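Local coordinates for protein prepilin (Salmonella typhi, PDB 3FHV) that forms the subunit of the type IVb pilus, here its globular domain, and probably mediates adhesion to host cells through the chloride channel CFTR, at residues V96-S99 with A100-I104; G116-N120 with G121-T125; A131-A134 with S135-T139; A140-R144 with T145-T149. All blocks are in the same frame, centred on the assembly; numbering follows the deposited sequence.

Contact 1 (V96-S99 with A100-I104); sequences VPQS and ACVSI
At the start of helix 98-111, where strand 88-96 gives way to the helix, Val96 reaches forward under the first turn and touches Ala100 and Cys101. Its CG1 does the touching: it lies 3.7 Å from Ala100 CB and 3.5 Å from the backbone N of Cys101, and farther along it approaches Ile104 CD1. CG1 is anti to the backbone N (chi1 -178°), the setting that carries it below the helix end while CG2 stays beside the strand backbone.

Pro97 is the N-cap residue, and its carbonyl O takes the N-H of Cys101 at 2.9 Å. The same i+4 pattern continues with Val102 N to Gln98 O at 3.2 Å and Ser103 N to Ser99 O at 3.1 Å. Outside these residues, Asp141 OD1 accepts from Gln98 N, so a first-turn amide is satisfied by a carboxylate, which the helix dipole would probably favour. Cys101 is joined by a disulfide to Cys138, which ties this turn to the C-terminal part of the domain.

On the side turned toward helix 131-137, Gln98 and Val102 run alongside each other in the same direction. The Gln98 chain bends at chi2 (-81°), and its OE1 passes 3.8 Å from Val102 CG2, a van der Waals approach in which the methyl lies beside the amide.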
loop_
_atom_site.group_PDB
_atom_site.type_symbol
_atom_site.label_atom_id
_atom_site.label_comp_id
_atom_site.label_asym_id
_atom_site.label_seq_id
_atom_site.Cartn_x
_atom_site.Cartn_y
_atom_site.Cartn_z
ATOM N N VAL A 96 9.571 11.855 16.805
ATOM C CA VAL A 96 9.456 12.555 15.535
ATOM C C VAL A 96 10.069 13.942 15.679
ATOM O O VAL A 96 9.750 14.666 16.624
ATOM C CB VAL A 96 7.985 12.710 15.127
ATOM C CG1 VAL A 96 7.889 13.411 13.776
ATOM C CG2 VAL A 96 7.310 11.347 15.108
ATOM N N PRO A 97 10.967 14.324 14.749
ATOM C CA PRO A 97 11.637 15.635 14.764
ATOM C C PRO A 97 10.612 16.746 14.596
ATOM O O PRO A 97 9.532 16.510 14.064
ATOM C CB PRO A 97 12.602 15.545 13.582
ATOM C CG PRO A 97 12.926 14.092 13.531
ATOM C CD PRO A 97 11.582 13.436 13.746
ATOM N N GLN A 98 10.965 17.957 15.018
ATOM C CA GLN A 98 10.044 19.093 14.976
ATOM C C GLN A 98 9.419 19.392 13.619
ATOM O O GLN A 98 8.195 19.502 13.507
ATOM C CB GLN A 98 10.744 20.348 15.515
ATOM C CG GLN A 98 9.797 21.379 16.136
ATOM C CD GLN A 98 9.111 22.273 15.117
ATOM O OE1 GLN A 98 8.145 22.969 15.441
ATOM N NE2 GLN A 98 9.616 22.276 13.892
ATOM N N SER A 99 10.254 19.529 12.592
ATOM C CA SER A 99 9.763 19.826 11.256
ATOM C C SER A 99 8.797 18.760 10.746
ATOM O O SER A 99 7.731 19.081 10.218
ATOM C CB SER A 99 10.937 19.959 10.285
ATOM O OG SER A 99 10.462 20.192 8.976
ATOM N N ALA A 100 9.177 17.497 10.909
ATOM C CA ALA A 100 8.350 16.382 10.464
ATOM C C ALA A 100 7.036 16.340 11.234
ATOM O O ALA A 100 5.989 16.062 10.665
ATOM C CB ALA A 100 9.102 15.070 10.641
ATOM N N CYS A 101 7.100 16.606 12.534
ATOM C CA CYS A 101 5.905 16.606 13.369
ATOM C C CYS A 101 4.874 17.595 12.825
ATOM O O CYS A 101 3.681 17.306 12.791
ATOM C CB CYS A 101 6.288 16.974 14.801
ATOM S SG CYS A 101 4.944 17.246 16.004
ATOM N N VAL A 102 5.335 18.764 12.399
ATOM C CA VAL A 102 4.424 19.766 11.861
ATOM C C VAL A 102 3.815 19.342 10.532
ATOM O O VAL A 102 2.605 19.450 10.330
ATOM C CB VAL A 102 5.129 21.119 11.660
ATOM C CG1 VAL A 102 4.174 22.104 10.986
ATOM C CG2 VAL A 102 5.591 21.665 13.010
ATOM N N SER A 103 4.654 18.860 9.622
ATOM C CA SER A 103 4.167 18.440 8.313
ATOM C C SER A 103 3.291 17.187 8.375
ATOM O O SER A 103 2.298 17.087 7.662
ATOM C CB SER A 103 5.345 18.190 7.371
ATOM O OG SER A 103 6.118 17.104 7.833
ATOM N N ILE A 104 3.661 16.231 9.217
ATOM C CA ILE A 104 2.887 15.007 9.334
ATOM C C ILE A 104 1.541 15.230 10.027
ATOM O O ILE A 104 0.506 14.739 9.561
ATOM C CB ILE A 104 3.673 13.929 10.100
ATOM C CG1 ILE A 104 4.948 13.565 9.320
ATOM C CG2 ILE A 104 2.805 12.690 10.298
ATOM C CD1 ILE A 104 5.930 12.713 10.126
#

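Contact 2 (G116-N120 with G121-T125); sequences GIKIN and GNNHT
Gly121 and Asn122, meeting Asn120 and Ile119, close the beta hairpin of strands 116-119 and 122-124 through a type II' turn from Ile119 to Asn122. Asn120 and Gly121 are the two central residues of the turn. Asn122 then bonds twice to one oxygen: its backbone N is 2.9 Å from Ile119 O, and its side-chain ND2 is 3.0 Å from the same Ile119 O, nearly along the C=O axis. CG lies beside the backbone N (chi1 -56°), which turns the amide back so that ND2 meets the oxygen almost head-on. The pair is completed by Ile119 N donating to Asn122 O.

Asn123, in the non-hydrogen-bonded pair with Lys118, turns its amide across the lysine chain: Lys118 CG is 3.3 Å from Asn123 OD1, and Lys118 CE is 3.1 Å from Asn123 ND2. A water accepts from Lys118 NZ at 3.2 Å and, weakly, from Asn123 ND2.

His124 repeats the double grip: His124 N is 2.8 Å and His124 ND1 3.3 Å from Ile117 O, the second bond being long. The two come from opposite faces of the carbonyl plane, with the oxygen at the edge of the imidazole ring. Thr125 lies just past the end of strand 122-124, its CA 4.3 Å from Gly116 CA. Two carbonyls of strand 116-119 thus each accept from a backbone and a side-chain donor, and the longer histidine bond is consistent with a proton on ND1.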
loop_
_atom_site.group_PDB
_atom_site.type_symbol
_atom_site.label_atom_id
_atom_site.label_comp_id
_atom_site.label_asym_id
_atom_site.label_seq_id
_atom_site.Cartn_x
_atom_site.Cartn_y
_atom_site.Cartn_z
ATOM N N GLY A 116 -9.120 11.555 14.955
ATOM C CA GLY A 116 -8.415 12.282 15.989
ATOM C C GLY A 116 -6.918 12.203 15.787
ATOM O O GLY A 116 -6.396 11.190 15.320
ATOM N N ILE A 117 -6.239 13.289 16.137
ATOM C CA ILE A 117 -4.791 13.402 16.009
ATOM C C ILE A 117 -4.235 13.990 17.300
ATOM O O ILE A 117 -4.717 15.022 17.795
ATOM C CB ILE A 117 -4.406 14.328 14.831
ATOM C CG1 ILE A 117 -4.939 13.742 13.521
ATOM C CG2 ILE A 117 -2.887 14.487 14.766
ATOM C CD1 ILE A 117 -4.806 14.666 12.305
ATOM N N LYS A 118 -3.212 13.337 17.839
ATOM C CA LYS A 118 -2.602 13.790 19.077
ATOM C C LYS A 118 -1.140 14.156 18.882
ATOM O O LYS A 118 -0.382 13.416 18.258
ATOM C CB LYS A 118 -2.672 12.700 20.143
ATOM C CG LYS A 118 -4.039 12.089 20.366
ATOM C CD LYS A 118 -3.974 11.087 21.516
ATOM C CE LYS A 118 -5.319 10.418 21.766
ATOM N NZ LYS A 118 -5.233 9.463 22.902
ATOM N N ILE A 119 -0.750 15.303 19.418
ATOM C CA ILE A 119 0.644 15.736 19.351
ATOM C C ILE A 119 1.052 15.857 20.809
ATOM O O ILE A 119 0.584 16.753 21.517
ATOM C CB ILE A 119 0.803 17.097 18.654
ATOM C CG1 ILE A 119 0.268 17.019 17.222
ATOM C CG2 ILE A 119 2.295 17.493 18.619
ATOM C CD1 ILE A 119 0.377 18.326 16.457
ATOM N N ASN A 120 1.902 14.937 21.255
ATOM C CA ASN A 120 2.342 14.909 22.641
ATOM C C ASN A 120 1.089 14.860 23.527
ATOM O O ASN A 120 0.224 14.009 23.310
ATOM C CB ASN A 120 3.220 16.133 22.907
ATOM C CG ASN A 120 4.474 16.128 22.035
ATOM O OD1 ASN A 120 4.896 17.158 21.491
ATOM N ND2 ASN A 120 5.073 14.957 21.901
ATOM N N GLY A 121 0.959 15.760 24.497
ATOM C CA GLY A 121 -0.221 15.711 25.352
ATOM C C GLY A 121 -1.418 16.494 24.836
ATOM O O GLY A 121 -2.298 16.850 25.608
ATOM N N ASN A 122 -1.469 16.748 23.534
ATOM C CA ASN A 122 -2.568 17.516 22.951
ATOM C C ASN A 122 -3.411 16.636 22.041
ATOM O O ASN A 122 -2.964 16.246 20.967
ATOM C CB ASN A 122 -1.996 18.691 22.164
ATOM C CG ASN A 122 -1.104 19.569 23.015
ATOM O OD1 ASN A 122 -1.592 20.349 23.822
ATOM N ND2 ASN A 122 0.207 19.432 22.849
ATOM N N ASN A 123 -4.636 16.349 22.467
ATOM C CA ASN A 123 -5.524 15.480 21.703
ATOM C C ASN A 123 -6.594 16.217 20.915
ATOM O O ASN A 123 -7.617 16.639 21.456
ATOM C CB ASN A 123 -6.173 14.464 22.646
ATOM C CG ASN A 123 -6.956 13.400 21.909
ATOM O OD1 ASN A 123 -7.052 13.415 20.678
ATOM N ND2 ASN A 123 -7.529 12.465 22.664
ATOM N N HIS A 124 -6.347 16.370 19.618
ATOM C CA HIS A 124 -7.284 17.048 18.730
ATOM C C HIS A 124 -8.370 16.093 18.246
ATOM O O HIS A 124 -8.334 15.618 17.111
ATOM C CB HIS A 124 -6.548 17.655 17.534
ATOM C CG HIS A 124 -5.477 18.629 17.916
ATOM N ND1 HIS A 124 -4.156 18.261 18.065
ATOM C CD2 HIS A 124 -5.530 19.956 18.178
ATOM C CE1 HIS A 124 -3.442 19.321 18.403
ATOM N NE2 HIS A 124 -4.253 20.362 18.479
ATOM N N THR A 125 -9.336 15.819 19.117
ATOM C CA THR A 125 -10.377 14.834 18.834
ATOM C C THR A 125 -11.262 15.225 17.655
ATOM O O THR A 125 -12.032 14.407 17.144
ATOM C CB THR A 125 -11.263 14.584 20.067
ATOM O OG1 THR A 125 -11.935 15.793 20.436
ATOM C CG2 THR A 125 -10.422 14.099 21.233
HETATM O O HOH W 1 -5.730 11.599 25.280
#

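Contact 3 (A131-A134 with S135-T139); sequences AEIA and SSECT
The last turn of the short helix 131-137 is closed by Cys138 N donating to Ala134 O at 2.7 Å. This is the tightly packed flank. Cys138, the first residue to leave helical backbone angles, sets its SG beside its own backbone N (chi1 -68°), and the sulfur, bonded to that of Cys101, comes back over the helix end, 3.2 Å from Ala134 O and 4.2 Å from Ala134 CB. Ala134 CB also packs on Val102, Ser105 and Thr106 of helix 98-111, so the buried side of the short helix rests on the longer one.

A second contact faces the hairpin. Ile133 and Glu137 lie side by side, and the Ile133 CG2 methyl rests against the carboxylate group in van der Waals contact, 3.5 Å from Glu137 CD. The Glu137 side chain also touches Asn122 and His124 of the hairpin. Beneath this pair Glu137 N donates to Ile133 O at 2.9 Å, as the helix requires.

The solvent side is looser, and its contacts are polar and made close to the backbone. Glu132 starts off away from residues 135-139. Ser136 is also exposed, and its N makes a weak bond to Ile133 O, which already takes the amide of Glu137. Ser135 turns its hydroxyl back on the preceding turn: Ala131 O accepts from Ser135 N at 2.9 Å and, from the opposite face of its carbonyl plane, from Ser135 OG at 2.7 Å.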
loop_
_atom_site.group_PDB
_atom_site.type_symbol
_atom_site.label_atom_id
_atom_site.label_comp_id
_atom_site.label_asym_id
_atom_site.label_seq_id
_atom_site.Cartn_x
_atom_site.Cartn_y
_atom_site.Cartn_z
ATOM N N ALA A 131 -1.289 24.315 10.782
ATOM C CA ALA A 131 0.145 24.534 10.826
ATOM C C ALA A 131 0.455 25.369 12.064
ATOM O O ALA A 131 1.467 25.161 12.724
ATOM C CB ALA A 131 0.603 25.264 9.556
ATOM N N GLU A 132 -0.431 26.308 12.383
ATOM C CA GLU A 132 -0.224 27.163 13.545
ATOM C C GLU A 132 -0.262 26.348 14.832
ATOM O O GLU A 132 0.540 26.572 15.733
ATOM C CB GLU A 132 -1.284 28.268 13.610
ATOM C CG GLU A 132 -1.174 29.337 12.532
ATOM C CD GLU A 132 -1.489 28.816 11.148
ATOM O OE1 GLU A 132 -2.222 27.810 11.047
ATOM O OE2 GLU A 132 -1.018 29.421 10.160
ATOM N N ILE A 133 -1.190 25.402 14.925
ATOM C CA ILE A 133 -1.279 24.581 16.130
ATOM C C ILE A 133 -0.064 23.664 16.246
ATOM O O ILE A 133 0.580 23.591 17.297
ATOM C CB ILE A 133 -2.572 23.717 16.134
ATOM C CG1 ILE A 133 -3.794 24.602 16.400
ATOM C CG2 ILE A 133 -2.466 22.612 17.183
ATOM C CD1 ILE A 133 -5.133 23.870 16.247
ATOM N N ALA A 134 0.248 22.964 15.159
ATOM C CA ALA A 134 1.375 22.042 15.144
ATOM C C ALA A 134 2.695 22.721 15.495
ATOM O O ALA A 134 3.449 22.218 16.333
ATOM C CB ALA A 134 1.475 21.362 13.785
ATOM N N SER A 135 2.973 23.860 14.861
ATOM C CA SER A 135 4.216 24.593 15.115
ATOM C C SER A 135 4.427 24.829 16.605
ATOM O O SER A 135 5.549 24.769 17.114
ATOM C CB SER A 135 4.196 25.951 14.405
ATOM O OG SER A 135 4.128 25.795 13.001
ATOM N N SER A 136 3.339 25.098 17.308
ATOM C CA SER A 136 3.428 25.369 18.729
ATOM C C SER A 136 3.528 24.096 19.563
ATOM O O SER A 136 4.390 23.988 20.440
ATOM C CB SER A 136 2.221 26.212 19.157
ATOM O OG SER A 136 2.224 26.476 20.551
ATOM N N GLU A 137 2.663 23.124 19.286
ATOM C CA GLU A 137 2.662 21.880 20.046
ATOM C C GLU A 137 3.824 20.929 19.773
ATOM O O GLU A 137 4.190 20.145 20.637
ATOM C CB GLU A 137 1.343 21.142 19.843
ATOM C CG GLU A 137 0.134 21.942 20.287
ATOM C CD GLU A 137 -1.148 21.176 20.093
ATOM O OE1 GLU A 137 -1.115 20.183 19.336
ATOM O OE2 GLU A 137 -2.181 21.565 20.675
ATOM N N CYS A 138 4.391 20.979 18.571
ATOM C CA CYS A 138 5.528 20.125 18.246
ATOM C C CYS A 138 6.738 20.758 18.913
ATOM O O CYS A 138 7.009 21.931 18.703
ATOM C CB CYS A 138 5.759 20.073 16.739
ATOM S SG CYS A 138 4.467 19.216 15.774
ATOM N N THR A 139 7.463 19.978 19.707
ATOM C CA THR A 139 8.621 20.494 20.432
ATOM C C THR A 139 9.953 20.377 19.693
ATOM O O THR A 139 10.134 19.517 18.831
ATOM C CB THR A 139 8.735 19.809 21.814
ATOM O OG1 THR A 139 8.624 18.389 21.657
ATOM C CG2 THR A 139 7.622 20.296 22.733
#

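Contact 4 (A140-R144 with T145-T149); sequences ADNGR and TGTNT
Asn142 and Thr145 are the ends of a type II' beta turn in the loop between helix 131-137 and strand 148-154, and they form a single antiparallel bridge. Asn142 N donates to Thr145 O at 2.8 Å. The return bond, Thr145 N to Asn142 O, is 3.0 Å long. Gly143, one of the two central residues, has a positive phi of 72°, as such a turn requires.

Beyond the bridge the Thr147 side chain stitches the two arms together. Its CB stands 3.8 Å from Ala140 O. From there the branches divide: OG1 sits between the backbone N and the carbonyl carbon (chi1 59°), which directs it at Ala140, and it donates to Ala140 O at 2.8 Å, above the carbonyl plane. It also bonds to the hydroxyl of Thr139, the residue before Ala140. The methyl CG2 goes the other way and meets the amide of Asn142, the two side chains crossing at about a right angle. The distance from Thr147 CG2 to Asn142 ND2, 3.1 Å, is unusually short for a carbon and a nitrogen in contact; on an exposed side chain it is doubtful, and it should not be taken as evidence of tight packing.

On the opposite arm Asp141 passes its CB 3.4 Å from Thr145 O. Its carboxylate is engaged at the base of the loop: besides its partner Gln98 N, Asp141 OD1 accepts from a water at 2.6 Å, which in turn accepts from Thr147 N.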
loop_
_atom_site.group_PDB
_atom_site.type_symbol
_atom_site.label_atom_id
_atom_site.label_comp_id
_atom_site.label_asym_id
_atom_site.label_seq_id
_atom_site.Cartn_x
_atom_site.Cartn_y
_atom_site.Cartn_z
ATOM N N ALA A 140 10.885 21.255 20.049
ATOM C CA ALA A 140 12.209 21.294 19.431
ATOM C C ALA A 140 12.972 19.986 19.596
ATOM O O ALA A 140 12.761 19.255 20.563
ATOM C CB ALA A 140 13.017 22.439 20.027
ATOM N N ASP A 141 13.860 19.692 18.648
ATOM C CA ASP A 141 14.659 18.471 18.736
ATOM C C ASP A 141 15.707 18.645 19.829
ATOM O O ASP A 141 16.007 19.769 20.235
ATOM C CB ASP A 141 15.434 18.192 17.439
ATOM C CG ASP A 141 14.555 18.137 16.208
ATOM O OD1 ASP A 141 13.411 17.660 16.294
ATOM O OD2 ASP A 141 15.035 18.559 15.135
ATOM N N ASN A 142 16.249 17.528 20.304
ATOM C CA ASN A 142 17.324 17.541 21.285
ATOM C C ASN A 142 18.531 17.111 20.464
ATOM O O ASN A 142 18.784 15.919 20.286
ATOM C CB ASN A 142 17.077 16.541 22.415
ATOM C CG ASN A 142 16.147 17.086 23.470
ATOM O OD1 ASN A 142 16.209 18.262 23.811
ATOM N ND2 ASN A 142 15.288 16.233 24.007
ATOM N N GLY A 143 19.262 18.085 19.941
ATOM C CA GLY A 143 20.394 17.749 19.101
ATOM C C GLY A 143 19.784 17.243 17.809
ATOM O O GLY A 143 19.058 17.981 17.145
ATOM N N ARG A 144 20.048 15.993 17.449
ATOM C CA ARG A 144 19.474 15.448 16.225
ATOM C C ARG A 144 18.361 14.452 16.534
ATOM O O ARG A 144 17.915 13.708 15.662
ATOM C CB ARG A 144 20.563 14.783 15.370
ATOM C CG ARG A 144 21.508 13.874 16.134
ATOM C CD ARG A 144 22.595 13.316 15.216
ATOM N NE ARG A 144 23.529 12.449 15.932
ATOM C CZ ARG A 144 24.510 11.762 15.354
ATOM N NH1 ARG A 144 24.693 11.834 14.041
ATOM N NH2 ARG A 144 25.309 10.999 16.091
ATOM N N THR A 145 17.902 14.456 17.781
ATOM C CA THR A 145 16.849 13.538 18.210
ATOM C C THR A 145 15.486 14.209 18.353
ATOM O O THR A 145 15.347 15.224 19.037
ATOM C CB THR A 145 17.229 12.870 19.547
ATOM O OG1 THR A 145 18.370 12.026 19.342
ATOM C CG2 THR A 145 16.061 12.034 20.091
ATOM N N GLY A 146 14.480 13.630 17.701
ATOM C CA GLY A 146 13.137 14.179 17.775
ATOM C C GLY A 146 12.529 13.936 19.142
ATOM O O GLY A 146 12.835 12.931 19.780
ATOM N N THR A 147 11.667 14.846 19.593
ATOM C CA THR A 147 11.044 14.716 20.899
ATOM C C THR A 147 9.521 14.621 20.847
ATOM O O THR A 147 8.870 14.695 21.878
ATOM C CB THR A 147 11.416 15.913 21.814
ATOM O OG1 THR A 147 11.000 17.145 21.203
ATOM C CG2 THR A 147 12.924 15.950 22.054
ATOM N N ASN A 148 8.955 14.430 19.658
ATOM C CA ASN A 148 7.504 14.369 19.528
ATOM C C ASN A 148 6.896 12.987 19.363
ATOM O O ASN A 148 7.455 12.122 18.682
ATOM C CB ASN A 148 7.059 15.247 18.353
ATOM C CG ASN A 148 7.393 16.707 18.563
ATOM O OD1 ASN A 148 6.814 17.364 19.423
ATOM N ND2 ASN A 148 8.336 17.227 17.774
ATOM N N THR A 149 5.750 12.790 20.014
ATOM C CA THR A 149 4.991 11.550 19.915
ATOM C C THR A 149 3.676 11.931 19.229
ATOM O O THR A 149 2.950 12.789 19.719
ATOM C CB THR A 149 4.647 10.961 21.304
ATOM O OG1 THR A 149 5.854 10.672 22.012
ATOM C CG2 THR A 149 3.835 9.669 21.157
HETATM O O HOH W 2 11.639 17.238 18.096
#

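In the fold
All four contacts are local and gather around one end of the domain, where strand 148-154 lies between strands 88-96 and 116-119 in the antiparallel sheet. Contacts 1 to 3 are partly buried and contact 4 lies at the surface. Contacts 1 and 3, each a turn of a different helix, combine helical bonds with packing round their shared disulfide, against which Ile119 of contact 2 also lies. The edge hairpin of contact 2 is two-sided: its isoleucines face the helices, whereas Lys118 and Asn123 make a polar side. Contact 4, a surface turn, has little packing and relies on hydrogen bonds and a water.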